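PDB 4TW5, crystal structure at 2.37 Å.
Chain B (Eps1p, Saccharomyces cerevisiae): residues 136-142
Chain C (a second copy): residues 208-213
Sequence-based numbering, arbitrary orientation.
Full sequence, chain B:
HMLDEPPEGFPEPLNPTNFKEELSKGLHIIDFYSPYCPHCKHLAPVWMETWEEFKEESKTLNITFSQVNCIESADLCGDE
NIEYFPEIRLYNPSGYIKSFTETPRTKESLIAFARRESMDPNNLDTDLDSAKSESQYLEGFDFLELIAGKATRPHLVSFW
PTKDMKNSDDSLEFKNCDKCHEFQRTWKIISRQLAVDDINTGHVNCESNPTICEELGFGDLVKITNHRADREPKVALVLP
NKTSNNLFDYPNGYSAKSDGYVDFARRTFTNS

Chain B, residues 136-142: QYLEGFD
Chain C, residues 208-213: SNPTIC

The contact between these two copies of Eps1p centres on the carboxylate of Glu139(B), which meets the first turn of a chain C helix. Its OE1 accepts a hydrogen bond from the backbone N of Thr211(C) at 3.0 Å (N-H...O angle 154°), and its OE2 accepts one from Thr211(C) OG1 at a very short 2.3 Å. One residue thus offers both amide and hydroxyl to the two carboxylate oxygens. The amides of a first helical turn lack partners within the helix, which leaves that of Thr211(C) free for an acceptor from the other chain. The next amide is served through water 1, which donates to Glu139(B) OE1 (2.7 Å) and accepts from Ile212(C) N (2.8 Å).

Glu139(B) reaches this site with chi1 m (-62°), chi2 t (-169°) and chi3 near 4°, its CA-to-CB bond pointing toward chain C. Thr211(C), chi1 m (-66°), likewise points toward its partner. Within chain B, Tyr137(B) OH donates to Glu139(B) OE2 at 2.9 Å, helping to fix the carboxylate; the tyrosine has chi1 t (172°) and chi2 75°.

Both stretches lead into helices. Chain B is extended at Tyr137(B) (phi/psi -65/120) and Leu138(B) (-117/120), passes through Glu139(B) (-84/172) at the N-cap position, and turns helical from Gly140(B) (-53/-48) through Asp142(B). A weak hydrogen bond from Glu139(B) N to Asp142(B) OD2 (3.3 Å) spans this start. In chain C, Ser208(C) (-89/-7) and the N-cap residue Asn209(C) (-137/60) precede a helix beginning at Pro210(C) (-62/-48); Cys213(C) N donates to Asn209(C) O at 3.1 Å, closing its first turn.

Two more waters link the chains beside the carboxylate. Water 2 accepts from Gly140(B) N (3.1 Å) and lies 2.7 Å from Ser208(C) O, while water 3 accepts from Phe141(B) N (3.0 Å) and lies 2.8 Å from Asn209(C) OD1. The opening amides of the chain B helix are thereby met by solvent. Asn209(C), chi1 m and chi2 -77°, points its CA-to-CB bond away, but its end comes nearer.

Apolar packing completes the contact. Phe141(B), chi1 90° (p) and chi2 88°, points toward chain C; its CB lies 4.0 Å from Ile212(C) CD1, brought close by an m,t rotamer. Thr211(C) CB sits at the ring's edge, 4.2 Å from Phe141(B) CE2. Pro210(C), with a C-gamma endo pucker, places CG 3.3 Å from Glu139(B) OE2 and 4.0 Å from Tyr137(B) OH. Together the stretches bury 272 Å².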

# COMPACT_ATOMS: atom_id res chain seq x y z
N GLN B 136 -5.69 -13.61 4.80
CA GLN B 136 -5.57 -12.27 4.25
C GLN B 136 -6.13 -11.19 5.20
O GLN B 136 -7.14 -11.38 5.87
CB GLN B 136 -6.28 -12.22 2.90
CG GLN B 136 -5.57 -13.09 1.84
CD GLN B 136 -6.42 -13.31 0.60
OE1 GLN B 136 -7.65 -13.51 0.69
NE2 GLN B 136 -5.78 -13.29 -0.57
N TYR B 137 -5.42 -10.07 5.26
CA TYR B 137 -5.81 -8.94 6.08
C TYR B 137 -7.12 -8.35 5.59
O TYR B 137 -7.23 -7.95 4.43
CB TYR B 137 -4.68 -7.91 6.05
CG TYR B 137 -4.98 -6.58 6.70
CD1 TYR B 137 -5.02 -6.44 8.08
CD2 TYR B 137 -5.19 -5.46 5.92
CE1 TYR B 137 -5.26 -5.21 8.65
CE2 TYR B 137 -5.44 -4.23 6.47
CZ TYR B 137 -5.48 -4.10 7.84
OH TYR B 137 -5.74 -2.86 8.39
N LEU B 138 -8.14 -8.35 6.45
CA LEU B 138 -9.44 -7.73 6.09
C LEU B 138 -9.74 -6.56 7.02
O LEU B 138 -9.75 -6.70 8.25
CB LEU B 138 -10.59 -8.76 6.15
CG LEU B 138 -10.33 -10.07 5.41
CD1 LEU B 138 -11.43 -11.07 5.66
CD2 LEU B 138 -10.15 -9.82 3.90
N GLU B 139 -9.89 -5.39 6.41
CA GLU B 139 -10.47 -4.21 7.05
C GLU B 139 -11.97 -4.28 6.97
O GLU B 139 -12.51 -5.15 6.30
CB GLU B 139 -9.96 -2.93 6.42
CG GLU B 139 -8.46 -2.78 6.58
CD GLU B 139 -7.97 -1.42 6.20
OE1 GLU B 139 -8.82 -0.56 5.87
OE2 GLU B 139 -6.74 -1.21 6.19
N GLY B 140 -12.64 -3.37 7.66
CA GLY B 140 -14.08 -3.41 7.73
C GLY B 140 -14.78 -3.48 6.39
O GLY B 140 -15.68 -4.30 6.20
N PHE B 141 -14.38 -2.61 5.46
CA PHE B 141 -14.95 -2.60 4.13
C PHE B 141 -14.68 -3.92 3.39
O PHE B 141 -15.58 -4.42 2.70
CB PHE B 141 -14.44 -1.39 3.33
CG PHE B 141 -13.19 -1.64 2.56
CD1 PHE B 141 -13.25 -2.14 1.25
CD2 PHE B 141 -11.94 -1.35 3.11
CE1 PHE B 141 -12.10 -2.37 0.53
CE2 PHE B 141 -10.78 -1.59 2.40
CZ PHE B 141 -10.86 -2.10 1.10
N ASP B 142 -13.47 -4.48 3.50
CA ASP B 142 -13.21 -5.79 2.87
C ASP B 142 -14.18 -6.86 3.38
O ASP B 142 -14.77 -7.63 2.59
CB ASP B 142 -11.80 -6.28 3.14
CG ASP B 142 -10.74 -5.46 2.44
OD1 ASP B 142 -10.92 -5.15 1.24
OD2 ASP B 142 -9.73 -5.11 3.09
N SER C 208 -11.13 3.92 12.14
CA SER C 208 -11.84 2.67 11.86
C SER C 208 -11.70 2.26 10.40
O SER C 208 -12.23 1.24 9.99
CB SER C 208 -13.34 2.77 12.15
OG SER C 208 -13.60 3.42 13.35
N ASN C 209 -11.11 3.14 9.60
CA ASN C 209 -11.04 2.93 8.15
C ASN C 209 -9.67 3.26 7.56
O ASN C 209 -9.57 4.15 6.72
CB ASN C 209 -12.12 3.78 7.48
CG ASN C 209 -13.54 3.26 7.78
OD1 ASN C 209 -13.99 2.27 7.19
ND2 ASN C 209 -14.23 3.94 8.70
N PRO C 210 -8.62 2.57 8.00
CA PRO C 210 -7.27 3.05 7.60
C PRO C 210 -7.01 3.04 6.07
O PRO C 210 -6.57 4.05 5.50
CB PRO C 210 -6.32 2.09 8.34
CG PRO C 210 -7.18 0.88 8.70
CD PRO C 210 -8.58 1.38 8.87
N THR C 211 -7.33 1.95 5.40
CA THR C 211 -6.99 1.88 3.98
C THR C 211 -7.77 2.90 3.17
O THR C 211 -7.21 3.63 2.35
CB THR C 211 -7.21 0.46 3.44
OG1 THR C 211 -6.27 -0.40 4.08
CG2 THR C 211 -6.98 0.41 1.95
N ILE C 212 -9.06 3.02 3.44
CA ILE C 212 -9.85 4.02 2.75
C ILE C 212 -9.33 5.44 2.92
O ILE C 212 -9.13 6.15 1.93
CB ILE C 212 -11.29 3.97 3.19
CG1 ILE C 212 -11.90 2.64 2.68
CG2 ILE C 212 -12.03 5.17 2.63
CD1 ILE C 212 -13.32 2.40 3.03
N CYS C 213 -9.09 5.86 4.16
CA CYS C 213 -8.64 7.22 4.42
C CYS C 213 -7.22 7.43 3.90
O CYS C 213 -6.92 8.49 3.37
CB CYS C 213 -8.73 7.57 5.92
SG CYS C 213 -10.45 7.88 6.51
O HOH W 1 -10.47 1.45 5.31
O HOH W 2 -11.16 -1.02 9.04
O HOH W 3 -13.19 -0.40 7.06